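Long-range contacts in putative eukaryotic translation initiation factor eIF-4E (Leishmania major, PDB 5WB5), which probably binds the 7-methylguanosine cap, including the cap 4 structure, at the 5' end of messenger RNA and acts in the initiation of translation: residues Q24-L29 with I49-S54; S74-F79 with G166-K171; G97-N102 with A208-T213. All blocks are in the same frame, centred on the assembly; numbering follows the deposited sequence.

Interaction 1 (Q24-L29 with I49-S54); sequences QRAWTL and IMTVHS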
ATOM      1  N   GLN A  24      10.018 -10.804  -4.379  1.00 52.97           N
ATOM      2  CA  GLN A  24      11.218 -10.182  -4.924  1.00 54.34           C
ATOM      3  C   GLN A  24      11.813  -9.183  -3.943  1.00 42.92           C
ATOM      4  O   GLN A  24      13.030  -8.969  -3.938  1.00 54.09           O
ATOM      5  CB  GLN A  24      10.898  -9.495  -6.253  1.00 76.57           C
ATOM      6  CG  GLN A  24      12.100  -8.852  -6.930  1.00 76.33           C
ATOM      7  CD  GLN A  24      13.203  -9.845  -7.236  1.00 79.63           C
ATOM      8  OE1 GLN A  24      12.951 -10.932  -7.757  1.00 81.75           O
ATOM      9  NE2 GLN A  24      14.436  -9.479  -6.907  1.00 80.29           N
ATOM     10  N   ARG A  25      10.978  -8.574  -3.104  1.00 61.90           N
ATOM     11  CA  ARG A  25      11.430  -7.561  -2.165  1.00 63.80           C
ATOM     12  C   ARG A  25      10.567  -7.619  -0.915  1.00 58.92           C
ATOM     13  O   ARG A  25       9.396  -8.006  -0.970  1.00 54.87           O
ATOM     14  CB  ARG A  25      11.362  -6.154  -2.779  1.00 68.21           C
ATOM     15  CG  ARG A  25      12.204  -5.974  -4.030  1.00 84.66           C
ATOM     16  CD  ARG A  25      12.094  -4.559  -4.578  1.00101.02           C
ATOM     17  NE  ARG A  25      10.822  -4.318  -5.253  1.00111.61           N
ATOM     18  CZ  ARG A  25      10.435  -3.133  -5.717  1.00 80.43           C
ATOM     19  NH1 ARG A  25      11.217  -2.072  -5.578  1.00 85.09           N
ATOM     20  NH2 ARG A  25       9.262  -3.007  -6.321  1.00 72.26           N
ATOM     21  N   ALA A  26      11.156  -7.234   0.214  1.00 65.77           N
ATOM     22  CA  ALA A  26      10.385  -7.051   1.431  1.00 54.81           C
ATOM     23  C   ALA A  26       9.636  -5.723   1.366  1.00 31.44           C
ATOM     24  O   ALA A  26      10.023  -4.800   0.646  1.00 61.35           O
ATOM     25  CB  ALA A  26      11.293  -7.089   2.659  1.00 67.67           C
ATOM     26  N   TRP A  27       8.541  -5.635   2.122  1.00 39.69           N
ATOM     27  CA  TRP A  27       7.710  -4.435   2.100  1.00 53.66           C
ATOM     28  C   TRP A  27       7.206  -4.134   3.500  1.00 41.09           C
ATOM     29  O   TRP A  27       6.732  -5.035   4.196  1.00 25.60           O
ATOM     30  CB  TRP A  27       6.525  -4.597   1.143  1.00 46.40           C
ATOM     31  CG  TRP A  27       6.933  -4.791  -0.278  1.00 53.75           C
ATOM     32  CD1 TRP A  27       7.268  -5.965  -0.878  1.00 45.96           C
ATOM     33  CD2 TRP A  27       7.054  -3.778  -1.282  1.00 54.65           C
ATOM     34  NE1 TRP A  27       7.591  -5.751  -2.192  1.00 38.22           N
ATOM     35  CE2 TRP A  27       7.467  -4.415  -2.468  1.00 42.25           C
ATOM     36  CE3 TRP A  27       6.853  -2.395  -1.293  1.00 55.38           C
ATOM     37  CZ2 TRP A  27       7.681  -3.719  -3.656  1.00 39.79           C
ATOM     38  CZ3 TRP A  27       7.068  -1.703  -2.474  1.00 65.77           C
ATOM     39  CH2 TRP A  27       7.478  -2.368  -3.640  1.00 38.25           C
ATOM     40  N   THR A  28       7.291  -2.870   3.901  1.00 54.57           N
ATOM     41  CA  THR A  28       6.860  -2.428   5.217  1.00 26.21           C
ATOM     42  C   THR A  28       5.605  -1.574   5.093  1.00 36.03           C
ATOM     43  O   THR A  28       5.493  -0.740   4.182  1.00 59.62           O
ATOM     44  CB  THR A  28       7.963  -1.630   5.918  1.00 54.17           C
ATOM     45  OG1 THR A  28       9.169  -2.403   5.958  1.00 38.04           O
ATOM     46  CG2 THR A  28       7.548  -1.271   7.338  1.00 26.92           C
ATOM     47  N   LEU A  29       4.675  -1.789   6.024  1.00 26.53           N
ATOM     48  CA  LEU A  29       3.416  -1.062   6.102  1.00 46.58           C
ATOM     49  C   LEU A  29       3.472  -0.047   7.240  1.00 61.62           C
ATOM     50  O   LEU A  29       3.997  -0.337   8.320  1.00 53.38           O
ATOM     51  CB  LEU A  29       2.247  -2.033   6.317  1.00 64.61           C
ATOM     52  CG  LEU A  29       0.858  -1.461   6.630  1.00 25.44           C
ATOM     53  CD1 LEU A  29       0.246  -0.785   5.422  1.00 36.75           C
ATOM     54  CD2 LEU A  29      -0.070  -2.553   7.148  1.00 25.19           C
ATOM     55  N   ILE A  49       4.133  -0.747  10.929  1.00 42.48           N
ATOM     56  CA  ILE A  49       3.275  -1.771  11.516  1.00 64.09           C
ATOM     57  C   ILE A  49       3.880  -3.157  11.337  1.00 61.33           C
ATOM     58  O   ILE A  49       4.074  -3.889  12.313  1.00 43.42           O
ATOM     59  CB  ILE A  49       1.862  -1.712  10.911  1.00 45.43           C
ATOM     60  CG1 ILE A  49       1.202  -0.379  11.271  1.00 34.98           C
ATOM     61  CG2 ILE A  49       1.015  -2.889  11.409  1.00 53.94           C
ATOM     62  CD1 ILE A  49      -0.174  -0.181  10.675  1.00 56.92           C
ATOM     63  N   MET A  50       4.170  -3.536  10.094  1.00 58.71           N
ATOM     64  CA  MET A  50       4.567  -4.906   9.810  1.00 50.41           C
ATOM     65  C   MET A  50       5.365  -4.958   8.516  1.00 48.98           C
ATOM     66  O   MET A  50       5.089  -4.218   7.567  1.00 57.08           O
ATOM     67  CB  MET A  50       3.337  -5.813   9.711  1.00 44.36           C
ATOM     68  CG  MET A  50       3.638  -7.261   9.388  1.00 32.21           C
ATOM     69  SD  MET A  50       2.120  -8.224   9.254  1.00129.97           S
ATOM     70  CE  MET A  50       2.776  -9.787   8.666  1.00 59.16           C
ATOM     71  N   THR A  51       6.347  -5.853   8.489  1.00 52.50           N
ATOM     72  CA  THR A  51       7.133  -6.126   7.295  1.00 29.93           C
ATOM     73  C   THR A  51       6.783  -7.508   6.761  1.00 41.16           C
ATOM     74  O   THR A  51       6.654  -8.469   7.527  1.00 34.75           O
ATOM     75  CB  THR A  51       8.633  -6.041   7.586  1.00 28.05           C
ATOM     76  OG1 THR A  51       8.953  -4.734   8.075  1.00 40.02           O
ATOM     77  CG2 THR A  51       9.452  -6.314   6.323  1.00 47.29           C
ATOM     78  N   VAL A  52       6.629  -7.597   5.443  1.00 27.95           N
ATOM     79  CA  VAL A  52       6.248  -8.825   4.762  1.00 36.19           C
ATOM     80  C   VAL A  52       7.361  -9.213   3.801  1.00 44.34           C
ATOM     81  O   VAL A  52       7.901  -8.363   3.079  1.00 40.86           O
ATOM     82  CB  VAL A  52       4.909  -8.667   4.010  1.00 37.92           C
ATOM     83  CG1 VAL A  52       3.791  -8.332   4.985  1.00 33.26           C
ATOM     84  CG2 VAL A  52       5.016  -7.600   2.933  1.00 25.98           C
ATOM     85  N   HIS A  53       7.697 -10.506   3.798  1.00 73.38           N
ATOM     86  CA  HIS A  53       8.698 -11.062   2.901  1.00 61.79           C
ATOM     87  C   HIS A  53       8.154 -12.158   1.995  1.00 56.10           C
ATOM     88  O   HIS A  53       8.884 -12.619   1.111  1.00 59.41           O
ATOM     89  CB  HIS A  53       9.878 -11.636   3.703  1.00 61.75           C
ATOM     90  CG  HIS A  53      10.346 -10.748   4.815  1.00 48.11           C
ATOM     91  ND1 HIS A  53       9.662 -10.623   6.003  1.00 56.33           N
ATOM     92  CD2 HIS A  53      11.431  -9.945   4.917  1.00 43.30           C
ATOM     93  CE1 HIS A  53      10.304  -9.779   6.793  1.00 56.55           C
ATOM     94  NE2 HIS A  53      11.381  -9.353   6.157  1.00 51.76           N
ATOM     95  N   SER A  54       6.908 -12.591   2.189  1.00 50.88           N
ATOM     96  CA  SER A  54       6.327 -13.668   1.401  1.00 34.70           C
ATOM     97  C   SER A  54       4.864 -13.364   1.112  1.00 26.73           C
ATOM     98  O   SER A  54       4.239 -12.523   1.765  1.00 38.01           O
ATOM     99  CB  SER A  54       6.446 -15.013   2.127  1.00 44.95           C
ATOM    100  OG  SER A  54       5.709 -14.995   3.341  1.00 25.73           O
TER

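Interaction 2 (S74-F79 with G166-K171); sequences SSQYHF and GIVMSK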
ATOM      1  N   SER A  74      -9.225  10.842   8.571  1.00 26.32           N
ATOM      2  CA  SER A  74      -7.888  11.375   8.303  1.00 26.42           C
ATOM      3  C   SER A  74      -6.872  10.295   8.658  1.00 52.22           C
ATOM      4  O   SER A  74      -6.337  10.268   9.767  1.00 96.80           O
ATOM      5  CB  SER A  74      -7.641  12.647   9.088  1.00 48.16           C
ATOM      6  OG  SER A  74      -8.572  13.651   8.724  1.00 62.28           O
ATOM      7  N   SER A  75      -6.611   9.400   7.709  1.00 60.43           N
ATOM      8  CA  SER A  75      -5.676   8.306   7.909  1.00 45.57           C
ATOM      9  C   SER A  75      -4.931   8.038   6.609  1.00 43.43           C
ATOM     10  O   SER A  75      -5.406   8.365   5.518  1.00 44.66           O
ATOM     11  CB  SER A  75      -6.393   7.034   8.376  1.00 76.65           C
ATOM     12  OG  SER A  75      -7.003   7.225   9.640  1.00 79.16           O
ATOM     13  N   GLN A  76      -3.747   7.445   6.731  1.00 39.00           N
ATOM     14  CA  GLN A  76      -2.978   7.072   5.551  1.00 50.67           C
ATOM     15  C   GLN A  76      -2.247   5.760   5.787  1.00 39.71           C
ATOM     16  O   GLN A  76      -1.530   5.614   6.785  1.00 59.17           O
ATOM     17  CB  GLN A  76      -1.963   8.153   5.159  1.00 77.24           C
ATOM     18  CG  GLN A  76      -2.546   9.551   5.029  1.00 80.93           C
ATOM     19  CD  GLN A  76      -1.539  10.578   4.534  1.00 98.57           C
ATOM     20  OE1 GLN A  76      -1.909  11.702   4.197  1.00103.81           O
ATOM     21  NE2 GLN A  76      -0.264  10.202   4.487  1.00 94.40           N
ATOM     22  N   TYR A  77      -2.451   4.821   4.856  1.00 60.65           N
ATOM     23  CA  TYR A  77      -1.633   3.623   4.725  1.00 41.64           C
ATOM     24  C   TYR A  77      -0.460   3.927   3.804  1.00 25.90           C
ATOM     25  O   TYR A  77      -0.647   4.484   2.717  1.00 36.19           O
ATOM     26  CB  TYR A  77      -2.434   2.455   4.133  1.00 26.73           C
ATOM     27  CG  TYR A  77      -3.369   1.720   5.071  1.00 25.13           C
ATOM     28  CD1 TYR A  77      -2.960   1.330   6.342  1.00 36.26           C
ATOM     29  CD2 TYR A  77      -4.661   1.399   4.674  1.00 31.30           C
ATOM     30  CE1 TYR A  77      -3.818   0.652   7.191  1.00 25.26           C
ATOM     31  CE2 TYR A  77      -5.526   0.723   5.516  1.00 24.59           C
ATOM     32  CZ  TYR A  77      -5.099   0.350   6.772  1.00 50.04           C
ATOM     33  OH  TYR A  77      -5.957  -0.323   7.610  1.00 29.63           O
ATOM     34  N   HIS A  78       0.739   3.555   4.234  1.00 34.00           N
ATOM     35  CA  HIS A  78       1.926   3.595   3.392  1.00 36.68           C
ATOM     36  C   HIS A  78       2.444   2.174   3.254  1.00 40.41           C
ATOM     37  O   HIS A  78       2.368   1.391   4.201  1.00 38.88           O
ATOM     38  CB  HIS A  78       3.022   4.493   3.984  1.00 51.18           C
ATOM     39  CG  HIS A  78       2.527   5.821   4.469  1.00 64.77           C
ATOM     40  ND1 HIS A  78       2.729   6.991   3.769  1.00 50.39           N
ATOM     41  CD2 HIS A  78       1.847   6.165   5.589  1.00 62.99           C
ATOM     42  CE1 HIS A  78       2.190   7.998   4.434  1.00 66.40           C
ATOM     43  NE2 HIS A  78       1.649   7.524   5.541  1.00 53.17           N
ATOM     44  N   PHE A  79       2.975   1.841   2.083  1.00 56.27           N
ATOM     45  CA  PHE A  79       3.466   0.491   1.811  1.00 55.60           C
ATOM     46  C   PHE A  79       4.688   0.650   0.918  1.00 26.70           C
ATOM     47  O   PHE A  79       4.550   0.905  -0.280  1.00 27.67           O
ATOM     48  CB  PHE A  79       2.384  -0.357   1.152  1.00 64.03           C
ATOM     49  CG  PHE A  79       2.734  -1.812   1.031  1.00 51.24           C
ATOM     50  CD1 PHE A  79       2.675  -2.645   2.134  1.00 45.16           C
ATOM     51  CD2 PHE A  79       3.100  -2.349  -0.192  1.00 48.82           C
ATOM     52  CE1 PHE A  79       2.990  -3.986   2.023  1.00 50.79           C
ATOM     53  CE2 PHE A  79       3.415  -3.686  -0.309  1.00 53.37           C
ATOM     54  CZ  PHE A  79       3.357  -4.507   0.798  1.00 56.49           C
ATOM     55  N   GLY A 166       7.107   2.610  -3.593  1.00 29.55           N
ATOM     56  CA  GLY A 166       6.036   2.367  -2.643  1.00 19.85           C
ATOM     57  C   GLY A 166       4.704   2.870  -3.149  1.00 34.67           C
ATOM     58  O   GLY A 166       4.577   3.322  -4.286  1.00 66.66           O
ATOM     59  N   ILE A 167       3.701   2.774  -2.273  1.00 50.87           N
ATOM     60  CA  ILE A 167       2.354   3.255  -2.550  1.00 43.36           C
ATOM     61  C   ILE A 167       1.762   3.818  -1.265  1.00 39.68           C
ATOM     62  O   ILE A 167       2.188   3.490  -0.156  1.00 40.87           O
ATOM     63  CB  ILE A 167       1.421   2.158  -3.118  1.00 40.62           C
ATOM     64  CG1 ILE A 167       1.322   0.979  -2.150  1.00 46.94           C
ATOM     65  CG2 ILE A 167       1.912   1.696  -4.482  1.00 38.09           C
ATOM     66  CD1 ILE A 167       0.272  -0.039  -2.539  1.00 47.34           C
ATOM     67  N   VAL A 168       0.756   4.669  -1.434  1.00 22.32           N
ATOM     68  CA  VAL A 168       0.119   5.367  -0.321  1.00 23.38           C
ATOM     69  C   VAL A 168      -1.368   5.487  -0.617  1.00 23.73           C
ATOM     70  O   VAL A 168      -1.762   5.967  -1.683  1.00 44.70           O
ATOM     71  CB  VAL A 168       0.730   6.767  -0.083  1.00 28.96           C
ATOM     72  CG1 VAL A 168       0.065   7.453   1.110  1.00 35.57           C
ATOM     73  CG2 VAL A 168       2.236   6.680   0.133  1.00 34.67           C
ATOM     74  N   MET A 169      -2.190   5.046   0.328  1.00 25.64           N
ATOM     75  CA  MET A 169      -3.621   5.314   0.317  1.00 38.72           C
ATOM     76  C   MET A 169      -3.900   6.359   1.388  1.00 27.93           C
ATOM     77  O   MET A 169      -3.400   6.243   2.511  1.00 48.38           O
ATOM     78  CB  MET A 169      -4.427   4.037   0.576  1.00 38.39           C
ATOM     79  CG  MET A 169      -5.919   4.270   0.730  1.00 49.44           C
ATOM     80  SD  MET A 169      -6.636   5.066  -0.723  1.00 67.06           S
ATOM     81  CE  MET A 169      -6.877   3.659  -1.797  1.00 43.07           C
ATOM     82  N   SER A 170      -4.677   7.380   1.039  1.00 46.44           N
ATOM     83  CA  SER A 170      -4.926   8.512   1.928  1.00 28.46           C
ATOM     84  C   SER A 170      -6.425   8.774   1.985  1.00 38.30           C
ATOM     85  O   SER A 170      -7.019   9.221   0.998  1.00 54.18           O
ATOM     86  CB  SER A 170      -4.174   9.754   1.447  1.00 45.38           C
ATOM     87  OG  SER A 170      -4.186  10.776   2.429  1.00 85.41           O
ATOM     88  N   LYS A 171      -7.031   8.485   3.132  1.00 60.07           N
ATOM     89  CA  LYS A 171      -8.445   8.751   3.347  1.00 73.53           C
ATOM     90  C   LYS A 171      -8.625  10.238   3.634  1.00 84.47           C
ATOM     91  O   LYS A 171      -8.109  10.747   4.635  1.00102.81           O
ATOM     92  CB  LYS A 171      -8.956   7.904   4.510  1.00 46.34           C
ATOM     93  CG  LYS A 171     -10.465   7.801   4.615  1.00 34.73           C
ATOM     94  CD  LYS A 171     -11.011   6.697   3.739  1.00 55.25           C
ATOM     95  CE  LYS A 171     -12.497   6.486   3.978  1.00 54.22           C
ATOM     96  NZ  LYS A 171     -12.766   5.914   5.325  1.00 64.29           N
TER

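Interaction 3 (G97-N102 with A208-T213); sequences GKLWVN and ASMVFT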
ATOM      1  N   GLY A  97       9.072  10.804  -8.052  1.00 50.35           N
ATOM      2  CA  GLY A  97       7.843  11.477  -7.691  1.00 52.15           C
ATOM      3  C   GLY A  97       6.740  10.489  -7.375  1.00 51.17           C
ATOM      4  O   GLY A  97       7.009   9.338  -7.013  1.00 65.41           O
ATOM      5  N   LYS A  98       5.492  10.930  -7.510  1.00 37.85           N
ATOM      6  CA  LYS A  98       4.344  10.075  -7.247  1.00 45.52           C
ATOM      7  C   LYS A  98       3.263  10.308  -8.292  1.00 56.52           C
ATOM      8  O   LYS A  98       2.970  11.451  -8.656  1.00 67.53           O
ATOM      9  CB  LYS A  98       3.772  10.315  -5.842  1.00 56.38           C
ATOM     10  CG  LYS A  98       3.256  11.722  -5.583  1.00 53.13           C
ATOM     11  CD  LYS A  98       2.696  11.834  -4.170  1.00 62.40           C
ATOM     12  CE  LYS A  98       2.249  13.249  -3.844  1.00 65.93           C
ATOM     13  NZ  LYS A  98       3.402  14.186  -3.766  1.00 85.50           N
ATOM     14  N   LEU A  99       2.684   9.207  -8.770  1.00 32.45           N
ATOM     15  CA  LEU A  99       1.522   9.234  -9.651  1.00 43.06           C
ATOM     16  C   LEU A  99       0.292   8.889  -8.820  1.00 25.78           C
ATOM     17  O   LEU A  99       0.199   7.782  -8.286  1.00 49.14           O
ATOM     18  CB  LEU A  99       1.687   8.241 -10.802  1.00 49.31           C
ATOM     19  CG  LEU A  99       0.507   8.062 -11.768  1.00 48.08           C
ATOM     20  CD1 LEU A  99       0.428   9.212 -12.766  1.00 44.99           C
ATOM     21  CD2 LEU A  99       0.614   6.735 -12.488  1.00 41.75           C
ATOM     22  N   TRP A 100      -0.645   9.828  -8.710  1.00 27.96           N
ATOM     23  CA  TRP A 100      -1.775   9.665  -7.810  1.00 38.47           C
ATOM     24  C   TRP A 100      -3.088   9.936  -8.530  1.00 44.93           C
ATOM     25  O   TRP A 100      -3.132  10.524  -9.614  1.00 49.41           O
ATOM     26  CB  TRP A 100      -1.648  10.579  -6.579  1.00 63.67           C
ATOM     27  CG  TRP A 100      -1.476  12.037  -6.884  1.00 61.54           C
ATOM     28  CD1 TRP A 100      -0.301  12.694  -7.116  1.00 55.04           C
ATOM     29  CD2 TRP A 100      -2.510  13.025  -6.969  1.00 46.59           C
ATOM     30  NE1 TRP A 100      -0.541  14.028  -7.345  1.00 51.41           N
ATOM     31  CE2 TRP A 100      -1.890  14.256  -7.259  1.00 55.58           C
ATOM     32  CE3 TRP A 100      -3.901  12.987  -6.829  1.00 56.29           C
ATOM     33  CZ2 TRP A 100      -2.613  15.438  -7.417  1.00 37.94           C
ATOM     34  CZ3 TRP A 100      -4.616  14.162  -6.986  1.00 61.88           C
ATOM     35  CH2 TRP A 100      -3.972  15.369  -7.275  1.00 33.43           C
ATOM     36  N   VAL A 101      -4.162   9.465  -7.897  1.00 33.96           N
ATOM     37  CA  VAL A 101      -5.524   9.597  -8.397  1.00 52.95           C
ATOM     38  C   VAL A 101      -6.460   9.817  -7.216  1.00 37.79           C
ATOM     39  O   VAL A 101      -6.204   9.350  -6.100  1.00 33.22           O
ATOM     40  CB  VAL A 101      -5.970   8.356  -9.203  1.00 59.91           C
ATOM     41  CG1 VAL A 101      -5.074   8.147 -10.413  1.00 56.89           C
ATOM     42  CG2 VAL A 101      -5.968   7.114  -8.322  1.00 51.29           C
ATOM     43  N   ASN A 102      -7.561  10.522  -7.473  1.00 34.87           N
ATOM     44  CA  ASN A 102      -8.580  10.813  -6.467  1.00 43.02           C
ATOM     45  C   ASN A 102      -9.796   9.937  -6.749  1.00 63.32           C
ATOM     46  O   ASN A 102     -10.553  10.195  -7.690  1.00 80.65           O
ATOM     47  CB  ASN A 102      -8.962  12.292  -6.474  1.00 64.73           C
ATOM     48  CG  ASN A 102      -7.803  13.201  -6.117  1.00 94.13           C
ATOM     49  OD1 ASN A 102      -6.804  12.758  -5.553  1.00100.60           O
ATOM     50  ND2 ASN A 102      -7.935  14.482  -6.440  1.00 86.20           N
ATOM     51  N   ALA A 208     -11.313   9.874 -10.920  1.00 66.74           N
ATOM     52  CA  ALA A 208     -11.780  11.245 -11.097  1.00 83.34           C
ATOM     53  C   ALA A 208     -10.616  12.189 -11.391  1.00 88.67           C
ATOM     54  O   ALA A 208     -10.811  13.281 -11.926  1.00 47.65           O
ATOM     55  CB  ALA A 208     -12.533  11.710  -9.864  1.00 87.85           C
ATOM     56  N   SER A 209      -9.408  11.761 -11.032  1.00 74.79           N
ATOM     57  CA  SER A 209      -8.211  12.554 -11.265  1.00 66.45           C
ATOM     58  C   SER A 209      -7.022  11.620 -11.436  1.00 66.37           C
ATOM     59  O   SER A 209      -6.980  10.533 -10.853  1.00 89.25           O
ATOM     60  CB  SER A 209      -7.956  13.536 -10.112  1.00 58.75           C
ATOM     61  OG  SER A 209      -6.675  14.134 -10.214  1.00 50.79           O
ATOM     62  N   MET A 210      -6.066  12.049 -12.257  1.00 54.16           N
ATOM     63  CA  MET A 210      -4.792  11.349 -12.394  1.00 60.89           C
ATOM     64  C   MET A 210      -3.711  12.387 -12.643  1.00 58.69           C
ATOM     65  O   MET A 210      -3.801  13.162 -13.600  1.00 67.30           O
ATOM     66  CB  MET A 210      -4.831  10.323 -13.529  1.00 50.64           C
ATOM     67  CG  MET A 210      -3.507   9.594 -13.737  1.00 51.47           C
ATOM     68  SD  MET A 210      -3.664   8.078 -14.701  1.00 80.49           S
ATOM     69  CE  MET A 210      -4.313   6.953 -13.469  1.00 62.35           C
ATOM     70  N   VAL A 211      -2.697  12.398 -11.785  1.00 64.92           N
ATOM     71  CA  VAL A 211      -1.689  13.452 -11.787  1.00 60.70           C
ATOM     72  C   VAL A 211      -0.356  12.848 -11.378  1.00 48.54           C
ATOM     73  O   VAL A 211      -0.273  12.133 -10.377  1.00 74.68           O
ATOM     74  CB  VAL A 211      -2.075  14.598 -10.827  1.00 58.56           C
ATOM     75  CG1 VAL A 211      -0.997  15.676 -10.801  1.00 65.45           C
ATOM     76  CG2 VAL A 211      -3.426  15.197 -11.206  1.00 56.84           C
ATOM     77  N   PHE A 212       0.690  13.141 -12.144  1.00 25.28           N
ATOM     78  CA  PHE A 212       2.053  12.846 -11.729  1.00 39.88           C
ATOM     79  C   PHE A 212       2.682  14.105 -11.147  1.00 65.56           C
ATOM     80  O   PHE A 212       2.439  15.212 -11.633  1.00 76.87           O
ATOM     81  CB  PHE A 212       2.904  12.336 -12.891  1.00 25.39           C
ATOM     82  CG  PHE A 212       4.287  11.914 -12.476  1.00 66.00           C
ATOM     83  CD1 PHE A 212       4.491  10.698 -11.843  1.00 62.59           C
ATOM     84  CD2 PHE A 212       5.377  12.735 -12.705  1.00 57.43           C
ATOM     85  CE1 PHE A 212       5.758  10.306 -11.452  1.00 68.65           C
ATOM     86  CE2 PHE A 212       6.650  12.347 -12.317  1.00 83.82           C
ATOM     87  CZ  PHE A 212       6.839  11.130 -11.690  1.00 72.42           C
ATOM     88  N   THR A 213       3.492  13.929 -10.106  1.00 76.02           N
ATOM     89  CA  THR A 213       4.100  15.056  -9.409  1.00 64.57           C
ATOM     90  C   THR A 213       5.512  14.679  -8.994  1.00 41.31           C
ATOM     91  O   THR A 213       5.700  13.728  -8.231  1.00 40.82           O
ATOM     92  CB  THR A 213       3.272  15.452  -8.183  1.00 39.14           C
ATOM     93  OG1 THR A 213       1.918  15.704  -8.578  1.00 59.71           O
ATOM     94  CG2 THR A 213       3.847  16.697  -7.528  1.00 59.56           C
TER

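Interaction 1 (Q24-L29 with I49-S54)
Thr28 and Thr51 share a first torsion: each has OG1 anti to its own carbonyl carbon, beside the backbone N (chi1 -55° and -59°), and CG2 anti to the N. As a non-hydrogen-bonded antiparallel pair the two residues share a face, and the like torsions bring Thr28 OG1 to Thr51 OG1 at 3.2 Å in a hydrogen bond, the side chains crossing obliquely. Strand 47-54, an outermost strand of this chain's sheet in the eIF4E fold, pairs here with strand 22-32. Val52 on the other face has CG2 between its backbone N and carbonyl carbon, which lays that methyl 3.8 Å from Trp27 CB. The indole of Trp27 then runs away from strand 49-54, and its CH2 comes under one face of the Arg25 guanidinium, which is held by a salt bridge to Glu148 and hydrogen bonds to Gln81 and the carbonyl of Val164. The backbone ladder is regular at Trp27 and Val52, with Trp27 N to Val52 O at 3.0 Å and Val52 N to Trp27 O at 2.9 Å. Further along, Leu29 N gives to Met50 O (2.9 Å), but Leu29 O accepts the N-H of Ile49 in a nearly straight bond (173°), consistent with a classic beta bulge at Ile49 and Met50. Leu29, Met50 and Val52 all rest on Met61 of helix 55-64, while Ile49 and Met50 also touch a second protein chain. Where strand 26-29 begins, Ala26 CB lies 3.6 Å from His53 CD2. The chemistry thus divides by face: a hydroxyl pair on one, apolar groups packed against a helix on the other.

Interaction 2 (S74-F79 with G166-K171)
The centre of the curved antiparallel sheet of the eIF4E fold is formed here, where strand 75-81 and strand 164-171 run side by side with opposite directions (171° between their axes). Tyr77 faces Met169 and Phe79 faces Ile167 in hydrogen-bonded pairs; one bond of the ladder is Tyr77 N to Met169 O at 2.9 Å, and Ile167 N reaches Phe79 O at the same length. Their side chains go to the helix-bearing face. Ile167 CG1 occupies the crowded position between backbone N and carbonyl carbon, which brings it to 3.7 Å from Phe79 CB. Phe79 has CG anti to its own N, so its ring leaves strand 166-171, lies almost parallel to the Trp27 ring and packs on Leu142 and Val146 of helix 133-147. Ile167 and Met169 both touch Trp138 of that helix, and Tyr77 sends its hydroxyl to the carbonyl of Lys66. On the other face, the non-hydrogen-bonded pairs carry different chemistry. His78 and Val168 point the same way, side by side, with ND1 of His78 3.7 Å from CG2 and 3.8 Å from CG1 of Val168, so the imidazole nitrogen lies against both methyls. Toward the start of strand 75-81 and the end of strand 164-171, Gln76 keeps CG anti to its carbonyl carbon and its chain extended beyond, while Ser170 has OG anti to its backbone N. The Ser170 hydroxyl donates to Gln76 OE1 at 3.0 Å, arriving almost at right angles to the C=O bond (96°) and from above the carbonyl plane.

Interaction 3 (G97-N102 with A208-T213)
Trp100 and Val211 lie side by side and point the same way, the isopropyl group turned onto the face of the indole. Trp100 CG stands between the backbone N and the carbonyl carbon (chi1 55°), which brings the ring across to strand 210-214. Val211 CB sits over the six-membered ring, 3.9 Å from its centroid in a CH-pi contact and displaced toward the rim, with CG1 and CG2 both close to Trp100 CZ2. The ring edge serves Thr213, two residues along on the same face: Trp100 NE1 donates a hydrogen bond to Thr213 OG1 at 3.2 Å, with the oxygen close to the indole plane and an N-H...O angle of 158°. Thr213 is suited to this because its OG1 is anti to the carbonyl carbon; its side chain crosses the tryptophan obliquely. One residue's face and edge are thus used at once, a hydrophobic and a polar grip that together would hold the indole's rotation. Beneath it the ladder is well formed, with Trp100 N to Val211 O at 2.9 Å and Lys98 N to Thr213 O at 2.9 Å. It loosens toward Ala208, where Asn102 N to Ser209 O is a weak bond of 3.4 Å. On the reverse face Leu99 CB lies at the edge of the Phe212 ring, 3.9 Å from Phe212 CD1, and Val101 and Met210 run alongside each other, Val101 CG1 against the Met210 methyl. That second face is covered by helix 188-200, through Leu194 and Lys195 on Leu99, Thr199 on Met210 and Ile191 on Phe212. Arg177 of strand 175-182 makes a cation-pi contact with Trp100, and that strand hydrogen-bonds the far side of strand 97-104, leaving strand 210-214 as one of the sheet's two outermost strands.

All three contacts are antiparallel strand pairs in one sheet. Interaction 2 is its buried middle; interactions 1 and 3, only partly buried, join each outermost strand to its neighbour, about 24 Å apart centre to centre on opposite sides of the chain's centre. Interactions 1 and 2 touch directly, because strands 22-32 and 75-81 are neighbours; strand 175-182 stands between interactions 2 and 3. Different helices back them: 55-64, 133-147 and 188-200 in turn. The polar side-chain links keep to partly exposed residues throughout: a threonine pair, an indole N-H to threonine, and even in interaction 2 a serine-to-glutamine bond. A second protein chain reaches interactions 1 and 2 but not 3.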